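Local coordinates for molybdenum ABC transporter, periplasmic molybdenum-binding protein (Vibrio cholerae, PDB 4RXL) that binds tungstate in a pocket between its lobes and probably delivers molybdate or tungstate to a ModB-ModC ABC importer, at residues 58-61 with 62-65; 209-212 with 213-216. All blocks are in the same frame, centred on the assembly; numbering follows the deposited sequence.

Running from the N terminus, the chain reaches interaction 1 first, where strand 55-57 gives way to helix 61-69 and residues 58-61 make the turn beside the tungstate. Interaction 2 comes much later, on helix 206-215, after the chain has completed strand 195-201. Each is local and closes only a turn or two of backbone; they follow in series, neither nesting nor crossing. The centres of interaction 1 and interaction 2 lie about 18 Å apart, and the nearest atoms of interactions 1 and 2 about 10 Å apart. The strand pair 55-57 and 195-201 relates them: Ser-58 and Ala-64 of interaction 1 pack on Pro-198, whereas Val-212 of interaction 2 rests on Leu-55 and Leu-199.

Interaction 1: 58-61 with 62-65. With WO4 (tungstate(VI)ion), chain B.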
# COMPACT_ATOMS: atom_id res chain seq x y z
N SER A 58 -1.15 6.53 5.30
CA SER A 58 -0.11 6.31 4.29
C SER A 58 0.41 4.89 4.31
O SER A 58 0.36 4.23 5.34
CB SER A 58 1.03 7.26 4.61
OG SER A 58 2.08 7.15 3.68
N ALA A 59 0.94 4.41 3.18
CA ALA A 59 1.59 3.10 3.12
C ALA A 59 3.08 3.15 3.43
O ALA A 59 3.77 2.11 3.35
CB ALA A 59 1.31 2.46 1.79
N ASN A 60 3.58 4.34 3.76
CA ASN A 60 4.90 4.46 4.41
C ASN A 60 4.95 5.58 5.45
O ASN A 60 4.06 6.41 5.51
CB ASN A 60 6.02 4.59 3.38
CG ASN A 60 6.03 5.90 2.63
OD1 ASN A 60 5.33 6.85 2.97
ND2 ASN A 60 6.84 5.94 1.55
N GLU A 61 5.99 5.59 6.28
CA GLU A 61 6.11 6.61 7.31
C GLU A 61 6.42 7.97 6.70
O GLU A 61 5.96 9.01 7.18
CB GLU A 61 7.15 6.19 8.35
CG GLU A 61 6.64 5.00 9.18
CD GLU A 61 7.69 4.29 10.02
OE1 GLU A 61 8.81 4.07 9.52
OE2 GLU A 61 7.37 3.91 11.17
N GLU A 62 7.16 7.95 5.60
CA GLU A 62 7.69 9.16 4.98
C GLU A 62 6.58 10.11 4.57
O GLU A 62 6.66 11.30 4.87
CB GLU A 62 8.58 8.78 3.77
CG GLU A 62 9.95 8.21 4.17
CD GLU A 62 9.94 6.86 4.90
OE1 GLU A 62 9.06 5.99 4.61
OE2 GLU A 62 10.86 6.64 5.76
N TRP A 63 5.53 9.63 3.90
CA TRP A 63 4.52 10.57 3.43
C TRP A 63 3.70 11.18 4.55
O TRP A 63 3.19 12.28 4.39
CB TRP A 63 3.62 9.98 2.35
CG TRP A 63 4.39 9.92 1.05
CD1 TRP A 63 4.84 8.80 0.38
CD2 TRP A 63 4.84 11.04 0.29
NE1 TRP A 63 5.54 9.16 -0.75
CE2 TRP A 63 5.56 10.54 -0.82
CE3 TRP A 63 4.71 12.42 0.45
CZ2 TRP A 63 6.11 11.36 -1.76
CZ3 TRP A 63 5.27 13.24 -0.48
CH2 TRP A 63 5.96 12.71 -1.59
N ALA A 64 3.59 10.49 5.70
CA ALA A 64 2.89 11.10 6.82
C ALA A 64 3.80 12.12 7.48
O ALA A 64 3.36 13.20 7.87
CB ALA A 64 2.43 10.04 7.81
N ASN A 65 5.09 11.79 7.58
CA ASN A 65 6.06 12.74 8.13
C ASN A 65 6.27 13.99 7.25
O ASN A 65 6.58 15.07 7.76
CB ASN A 65 7.39 12.05 8.41
CG ASN A 65 8.34 12.92 9.20
OD1 ASN A 65 8.09 13.27 10.35
ND2 ASN A 65 9.45 13.28 8.57
W WO4 B . 0.11 2.53 -2.07
O1 WO4 B . -0.60 2.51 -3.95
O2 WO4 B . 2.00 1.76 -1.84
O3 WO4 B . 0.12 4.47 -1.38
O4 WO4 B . -1.11 1.38 -0.86
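The side chain of Asn-60 caps helix 61-69, its OD1 taking the backbone N-H of Trp-63 at 2.9 Å and nearly straight, 167° at the hydrogen. That donor stands somewhat out of the carbonyl plane. With chi1 at 69°, CG sits between the backbone N and the carbonyl carbon, which brings the amide back over the helix start. The amide plane lies 19° from that of the indole, with OD1 3.3 Å from CD1 of Trp-63. The backbone carbonyl of Asn-60 is used as well: Ser-58 OG donates to its O at 2.8 Å, in the carbonyl plane and on a lone pair, while the same OG lies 3.5 Å from Trp-63 CB. Glu-61 O starts the helical ladder by accepting Asn-65 N at 2.9 Å, with a weak second bond from Ala-64 N. The indole NE1 is satisfied by Ala-123 O. Next to this N-cap, Ala-59 lines the tungstate pocket, its CB 3.7 Å from O4 of the ion, and its N is held by Ser-40 OG, itself a tungstate ligand. Trp-63 packs on helix 40-49, Asn-60 meets helix 125-137, and Ser-58 and Ala-64 lie against Pro-198 of strand 195-201.

Interaction 2: 209-212 with 213-216; sequences AEWV and AYLR
Leu-215 closes on the rim of the Trp-211 indole one turn back along the helix, with CD1 3.4 Å from Trp-211 CE3 and CD2 of the leucine equally near CZ3. Its CG lies in the plane of the indole, so the branched end straddles the ring's edge. Tyr-214 approaches differently: its edge is turned toward the face of the tryptophan's six-membered ring, a T-shaped pair with centroids 5.9 Å apart and planes at 90°. The tryptophan's chi1, -116°, falls between the usual staggered positions, and brings the far end of the indole back toward both partners. Beneath them run regular i to i+4 backbone bonds of helix 206-215, among them Leu-215 N to Trp-211 O at 2.9 Å. In this periplasmic-binding-protein fold the buried side of the helix lies on strands 55-57 and 195-201 through Trp-211, Val-212 and Leu-215, and on helix 15-28, where Asp-24 accepts the Tyr-214 hydroxyl. Toward solvent the contact is sparser. The exposed Arg-216, modelled in two conformations, lies in one of them loosely along the outer side of the buried Val-212, whose CG1 meets the guanidinium at its edge; Ala-213 and Glu-210 are exposed too.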
# COMPACT_ATOMS: atom_id res chain seq x y z
N ALA A 209 -11.04 12.51 16.35
CA ALA A 209 -10.47 11.81 17.52
C ALA A 209 -11.16 10.48 17.85
O ALA A 209 -10.49 9.48 18.20
CB ALA A 209 -10.48 12.73 18.75
N GLU A 210 -12.49 10.45 17.76
CA GLU A 210 -13.26 9.22 18.00
C GLU A 210 -13.00 8.17 16.91
O GLU A 210 -12.92 6.98 17.20
CB GLU A 210 -14.75 9.52 18.10
CG GLU A 210 -15.09 10.38 19.32
CD GLU A 210 -16.54 10.83 19.36
OE1 GLU A 210 -16.81 11.83 20.06
OE2 GLU A 210 -17.39 10.19 18.70
N TRP A 211 -12.86 8.60 15.67
CA TRP A 211 -12.46 7.67 14.61
C TRP A 211 -11.11 7.02 14.89
O TRP A 211 -10.93 5.81 14.74
CB TRP A 211 -12.41 8.36 13.24
CG TRP A 211 -13.40 7.81 12.30
CD1 TRP A 211 -14.63 8.33 11.98
CD2 TRP A 211 -13.28 6.60 11.56
NE1 TRP A 211 -15.27 7.51 11.07
CE2 TRP A 211 -14.46 6.44 10.80
CE3 TRP A 211 -12.28 5.63 11.46
CZ2 TRP A 211 -14.66 5.36 9.97
CZ3 TRP A 211 -12.48 4.56 10.62
CH2 TRP A 211 -13.66 4.42 9.90
N VAL A 212 -10.15 7.87 15.26
CA VAL A 212 -8.79 7.42 15.55
C VAL A 212 -8.81 6.40 16.71
O VAL A 212 -8.15 5.35 16.64
CB VAL A 212 -7.89 8.65 15.83
CG1 VAL A 212 -6.56 8.24 16.46
CG2 VAL A 212 -7.67 9.43 14.54
N ALA A 213 -9.58 6.70 17.76
CA ALA A 213 -9.72 5.79 18.91
C ALA A 213 -10.25 4.42 18.46
O ALA A 213 -9.73 3.39 18.89
CB ALA A 213 -10.63 6.39 19.98
N TYR A 214 -11.23 4.43 17.56
CA TYR A 214 -11.77 3.18 17.02
C TYR A 214 -10.71 2.45 16.18
O TYR A 214 -10.54 1.23 16.34
CB TYR A 214 -13.06 3.42 16.21
CG TYR A 214 -13.45 2.22 15.37
CD1 TYR A 214 -14.07 1.10 15.94
CD2 TYR A 214 -13.14 2.18 14.02
CE1 TYR A 214 -14.40 0.00 15.16
CE2 TYR A 214 -13.47 1.09 13.25
CZ TYR A 214 -14.08 0.01 13.81
OH TYR A 214 -14.38 -1.07 13.02
N LEU A 215 -9.99 3.17 15.33
CA LEU A 215 -8.98 2.52 14.44
C LEU A 215 -7.84 1.85 15.21
O LEU A 215 -7.23 0.91 14.73
CB LEU A 215 -8.41 3.51 13.41
CG LEU A 215 -9.42 3.90 12.33
CD1 LEU A 215 -8.90 5.09 11.54
CD2 LEU A 215 -9.76 2.72 11.41
N ARG A 216 -7.55 2.38 16.40
CA ARG A 216 -6.51 1.84 17.27
C ARG A 216 -7.05 0.75 18.21
O ARG A 216 -6.29 0.10 18.91
CB ARG A 216 -5.88 2.98 18.11
CG ARG A 216 -5.15 4.03 17.28
CD ARG A 216 -4.98 5.35 18.02
NE ARG A 216 -3.95 5.31 19.06
CZ ARG A 216 -3.58 6.36 19.78
NH1 ARG A 216 -4.14 7.55 19.59
NH2 ARG A 216 -2.63 6.23 20.70